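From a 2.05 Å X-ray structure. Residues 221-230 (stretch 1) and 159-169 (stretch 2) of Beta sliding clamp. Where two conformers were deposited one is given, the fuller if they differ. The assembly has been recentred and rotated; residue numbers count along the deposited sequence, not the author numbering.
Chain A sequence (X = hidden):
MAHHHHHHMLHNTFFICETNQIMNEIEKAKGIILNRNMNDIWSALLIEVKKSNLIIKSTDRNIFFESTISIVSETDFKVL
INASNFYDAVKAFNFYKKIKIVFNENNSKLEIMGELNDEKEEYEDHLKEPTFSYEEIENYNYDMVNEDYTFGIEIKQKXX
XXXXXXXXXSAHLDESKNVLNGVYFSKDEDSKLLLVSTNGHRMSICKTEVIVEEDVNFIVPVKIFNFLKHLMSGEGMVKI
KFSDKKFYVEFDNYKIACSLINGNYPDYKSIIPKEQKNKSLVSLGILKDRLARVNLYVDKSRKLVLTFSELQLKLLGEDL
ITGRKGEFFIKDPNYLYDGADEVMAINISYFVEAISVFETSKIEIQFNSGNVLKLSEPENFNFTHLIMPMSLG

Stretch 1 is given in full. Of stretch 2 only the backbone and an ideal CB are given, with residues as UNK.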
# COMPACT_ATOMS: atom_id res chain seq x y z
N PRO A 221 -15.68 3.19 -24.84
CA PRO A 221 -15.65 3.04 -23.38
C PRO A 221 -14.29 3.42 -22.84
O PRO A 221 -13.26 3.12 -23.44
CB PRO A 221 -15.96 1.55 -23.15
CG PRO A 221 -16.74 1.14 -24.38
CD PRO A 221 -16.05 1.91 -25.49
N VAL A 222 -14.29 4.14 -21.72
CA VAL A 222 -13.04 4.68 -21.22
C VAL A 222 -12.06 3.58 -20.79
O VAL A 222 -10.85 3.81 -20.79
CB VAL A 222 -13.31 5.68 -20.08
CG1 VAL A 222 -13.84 4.96 -18.80
CG2 VAL A 222 -12.03 6.47 -19.78
N LYS A 223 -12.54 2.39 -20.44
CA LYS A 223 -11.63 1.40 -19.85
C LYS A 223 -10.43 1.14 -20.75
O LYS A 223 -9.29 1.09 -20.27
CB LYS A 223 -12.35 0.09 -19.54
CG LYS A 223 -11.43 -1.01 -18.98
CD LYS A 223 -12.20 -2.27 -18.66
CE LYS A 223 -11.29 -3.34 -18.02
NZ LYS A 223 -12.06 -4.60 -17.80
N ILE A 224 -10.64 1.06 -22.07
CA ILE A 224 -9.51 0.77 -22.94
C ILE A 224 -8.45 1.86 -22.85
O ILE A 224 -7.25 1.58 -23.00
CB ILE A 224 -9.95 0.53 -24.41
CG1 ILE A 224 -8.78 -0.12 -25.17
CG2 ILE A 224 -10.35 1.84 -25.08
CD1 ILE A 224 -9.14 -0.61 -26.56
N PHE A 225 -8.85 3.11 -22.57
CA PHE A 225 -7.84 4.16 -22.47
C PHE A 225 -7.05 4.05 -21.17
O PHE A 225 -5.84 4.30 -21.16
CB PHE A 225 -8.50 5.53 -22.62
CG PHE A 225 -9.13 5.71 -23.97
CD1 PHE A 225 -8.32 5.89 -25.08
CD2 PHE A 225 -10.49 5.56 -24.15
CE1 PHE A 225 -8.88 5.99 -26.36
CE2 PHE A 225 -11.04 5.66 -25.41
CZ PHE A 225 -10.23 5.87 -26.52
N ASN A 226 -7.71 3.70 -20.06
CA ASN A 226 -6.94 3.43 -18.84
C ASN A 226 -5.95 2.30 -19.09
O ASN A 226 -4.78 2.42 -18.73
CB ASN A 226 -7.90 3.09 -17.70
CG ASN A 226 -8.74 4.30 -17.31
OD1 ASN A 226 -8.27 5.43 -17.37
ND2 ASN A 226 -9.99 4.07 -16.90
N PHE A 227 -6.37 1.27 -19.81
CA PHE A 227 -5.49 0.14 -20.14
C PHE A 227 -4.30 0.61 -20.99
O PHE A 227 -3.13 0.30 -20.69
CB PHE A 227 -6.32 -0.89 -20.90
CG PHE A 227 -5.61 -2.16 -21.23
CD1 PHE A 227 -4.78 -2.78 -20.31
CD2 PHE A 227 -5.85 -2.78 -22.45
CE1 PHE A 227 -4.15 -3.99 -20.61
CE2 PHE A 227 -5.23 -3.99 -22.76
CZ PHE A 227 -4.38 -4.59 -21.84
N LEU A 228 -4.60 1.38 -22.03
CA LEU A 228 -3.61 1.81 -23.00
C LEU A 228 -2.51 2.65 -22.37
O LEU A 228 -1.34 2.56 -22.77
CB LEU A 228 -4.30 2.65 -24.08
CG LEU A 228 -4.98 1.88 -25.20
CD1 LEU A 228 -5.82 2.84 -25.99
CD2 LEU A 228 -3.89 1.29 -26.05
N LYS A 229 -2.87 3.53 -21.43
CA LYS A 229 -1.84 4.41 -20.90
C LYS A 229 -0.78 3.64 -20.13
O LYS A 229 0.36 4.09 -20.05
CB LYS A 229 -2.47 5.53 -20.05
CG LYS A 229 -3.33 5.12 -18.87
CD LYS A 229 -3.86 6.38 -18.20
CE LYS A 229 -5.15 6.16 -17.43
NZ LYS A 229 -5.81 7.46 -17.10
N HIS A 230 -1.12 2.45 -19.63
CA HIS A 230 -0.13 1.54 -19.06
C HIS A 230 0.70 0.82 -20.13
O HIS A 230 1.82 0.38 -19.84
CB HIS A 230 -0.84 0.52 -18.15
CG HIS A 230 0.07 -0.51 -17.55
ND1 HIS A 230 1.27 -0.19 -16.94
CD2 HIS A 230 -0.04 -1.86 -17.48
CE1 HIS A 230 1.85 -1.30 -16.51
NE2 HIS A 230 1.08 -2.32 -16.82
N UNK A 159 2.07 11.90 -27.75
CA UNK A 159 0.91 12.78 -27.80
C UNK A 159 -0.34 12.06 -27.32
O UNK A 159 -1.10 12.59 -26.50
CB UNK A 159 0.70 13.31 -29.22
N UNK A 160 -0.56 10.84 -27.81
CA UNK A 160 -1.76 10.08 -27.44
C UNK A 160 -1.81 9.85 -25.94
O UNK A 160 -2.89 9.90 -25.34
CB UNK A 160 -1.80 8.74 -28.18
N UNK A 161 -0.66 9.55 -25.33
CA UNK A 161 -0.62 9.38 -23.87
C UNK A 161 -1.05 10.66 -23.16
O UNK A 161 -1.81 10.61 -22.18
CB UNK A 161 0.78 8.98 -23.42
N UNK A 162 -0.55 11.81 -23.62
CA UNK A 162 -0.94 13.07 -22.99
C UNK A 162 -2.44 13.29 -23.11
O UNK A 162 -3.11 13.66 -22.13
CB UNK A 162 -0.18 14.24 -23.62
N UNK A 163 -3.00 13.04 -24.29
CA UNK A 163 -4.44 13.21 -24.48
C UNK A 163 -5.22 12.28 -23.57
O UNK A 163 -6.21 12.68 -22.94
CB UNK A 163 -4.82 12.96 -25.94
N UNK A 164 -4.80 11.02 -23.48
CA UNK A 164 -5.47 10.07 -22.60
C UNK A 164 -5.42 10.57 -21.17
O UNK A 164 -6.43 10.56 -20.45
CB UNK A 164 -4.83 8.68 -22.71
N UNK A 165 -4.24 11.02 -20.74
CA UNK A 165 -4.08 11.53 -19.38
C UNK A 165 -5.02 12.71 -19.11
O UNK A 165 -5.52 12.86 -18.00
CB UNK A 165 -2.63 11.95 -19.14
N UNK A 166 -5.32 13.51 -20.13
CA UNK A 166 -6.20 14.66 -19.93
C UNK A 166 -7.67 14.31 -20.10
O UNK A 166 -8.52 15.09 -19.65
CB UNK A 166 -5.83 15.78 -20.90
N UNK A 167 -8.00 13.16 -20.69
CA UNK A 167 -9.38 12.83 -21.03
C UNK A 167 -9.95 11.73 -20.13
O UNK A 167 -11.08 11.84 -19.65
CB UNK A 167 -9.47 12.40 -22.50
N UNK A 168 -9.16 10.67 -19.86
CA UNK A 168 -9.74 9.47 -19.26
C UNK A 168 -10.40 9.74 -17.91
O UNK A 168 -11.51 9.26 -17.65
CB UNK A 168 -8.66 8.40 -19.09
N UNK A 169 -9.75 10.52 -17.04
CA UNK A 169 -10.26 10.68 -15.68
C UNK A 169 -11.63 11.35 -15.63
O UNK A 169 -12.36 11.16 -14.65
CB UNK A 169 -9.27 11.49 -14.85

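Position 159 lies in a helix, and its CB has nothing of stretch 1 within 5.5 Å. Any helix-tolerant residue would suit. It is Ser159, which makes no contact here.

Position 160 points toward stretch 1, but from a distance. The gap ahead is lined by the ring of Phe225 and by Leu228. A small residue would not reach them; a long apolar or aromatic one would. It is Phe160. Its CZ lies 3.8 Å from Phe225 CE1, and the two rings meet edge to edge. Its CE2 is 4.0 Å from Leu228 CD1.

Position 161 points sideways, yet its CA is 5.9 Å from the CA of Lys229. The carbonyl of Lys229 is the feature on offer, so a long, flexible polar chain is plausible. Many others would fit. It is Lys161, whose end comes nearer than its CB. NZ stops 3.9 Å from Lys229 O, too far for a hydrogen bond.

Positions 162 and 163 are out of reach of stretch 1, which sets no demand on them. They are Lys162, bonded through NZ elsewhere in the structure, and Val163.

Position 164 faces stretch 1 squarely. Its CB is 4.8 Å from both Lys229 CB and Phe225 O, so there is room for a few more carbons. The surroundings are mostly hydrocarbon: the Phe225 ring, Leu228 and the start of the Lys229 chain. Leucine, isoleucine, valine or methionine would all be reasonable. It is Ile164, which touches all three residues. Ile164 CG1 is 3.9 Å from Phe225 CD1, Ile164 CD1 is 4.1 Å from Leu228 CB, and Ile164 CG2 is 3.8 Å from Lys229 CB. CG2 also lies 3.6 Å from Phe225 O.

Position 165 points sideways with no near neighbour, so polar residues are acceptable. It is Asn165, whose OD1 comes nearest, 5.0 Å from Lys229 NZ.

Positions 166 and 167 offer little to read. The first is out of reach; the second points sideways. Polar or apolar residues would do. They are Arg166, hydrogen-bonded elsewhere in the structure, and Ile167, whose end leads away.

Position 168 points toward stretch 1 at close range. Its CB already lies 3.5 Å from Asn226 OD1, 3.6 Å from Lys229 NZ and 3.9 Å from Val222 CG2. Little space remains, so alanine or glycine is favoured, with serine possible. It is Ala168. Its methyl packs on Val222 and sits against the weak hydrogen bond from Lys229 NZ to Asn226 OD1 (3.2 Å).

Position 169 points away, leaving the choice open. It is Phe169, whose CB comes nearest, 5.8 Å from Lys229 NZ.

Stretch 2 159-169: SFKKVINRIAF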
# COMPACT_ATOMS: atom_id res chain seq x y z
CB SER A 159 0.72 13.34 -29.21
OG SER A 159 1.94 13.92 -29.64
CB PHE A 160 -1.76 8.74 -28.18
CG PHE A 160 -3.07 7.99 -28.09
CD1 PHE A 160 -4.27 8.66 -27.94
CD2 PHE A 160 -3.09 6.61 -28.19
CE1 PHE A 160 -5.46 7.95 -27.88
CE2 PHE A 160 -4.28 5.91 -28.12
CZ PHE A 160 -5.47 6.60 -27.97
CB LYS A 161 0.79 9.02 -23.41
CG LYS A 161 1.18 7.58 -23.59
CD LYS A 161 2.51 7.29 -22.91
CE LYS A 161 2.46 7.72 -21.45
NZ LYS A 161 3.17 6.74 -20.58
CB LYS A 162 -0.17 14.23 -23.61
CG LYS A 162 -0.37 15.57 -22.91
CD LYS A 162 0.73 16.55 -23.30
CE LYS A 162 0.37 17.99 -22.95
NZ LYS A 162 1.58 18.86 -23.05
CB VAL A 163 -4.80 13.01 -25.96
CG1 VAL A 163 -6.31 12.95 -26.13
CG2 VAL A 163 -4.25 14.17 -26.78
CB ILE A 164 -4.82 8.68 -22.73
CG1 ILE A 164 -5.20 8.01 -24.05
CG2 ILE A 164 -5.16 7.80 -21.51
CD1 ILE A 164 -4.42 6.72 -24.32
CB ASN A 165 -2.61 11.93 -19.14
CG ASN A 165 -2.29 12.16 -17.66
OD1 ASN A 165 -2.65 11.36 -16.82
ND2 ASN A 165 -1.62 13.27 -17.36
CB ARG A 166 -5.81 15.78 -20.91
CG ARG A 166 -4.66 16.59 -20.34
CD ARG A 166 -3.71 17.21 -21.36
NE ARG A 166 -2.56 17.73 -20.64
CZ ARG A 166 -2.18 19.00 -20.61
NH1 ARG A 166 -2.81 19.92 -21.32
NH2 ARG A 166 -1.12 19.34 -19.89
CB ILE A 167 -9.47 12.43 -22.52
CG1 ILE A 167 -9.41 13.67 -23.41
CG2 ILE A 167 -10.76 11.69 -22.78
CD1 ILE A 167 -10.72 14.44 -23.48
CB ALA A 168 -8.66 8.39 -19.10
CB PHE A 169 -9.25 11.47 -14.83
CG PHE A 169 -9.25 12.96 -15.11
CD1 PHE A 169 -8.42 13.50 -16.07
CD2 PHE A 169 -10.08 13.82 -14.38
CE1 PHE A 169 -8.41 14.90 -16.33
CE2 PHE A 169 -10.07 15.19 -14.60
CZ PHE A 169 -9.24 15.73 -15.60
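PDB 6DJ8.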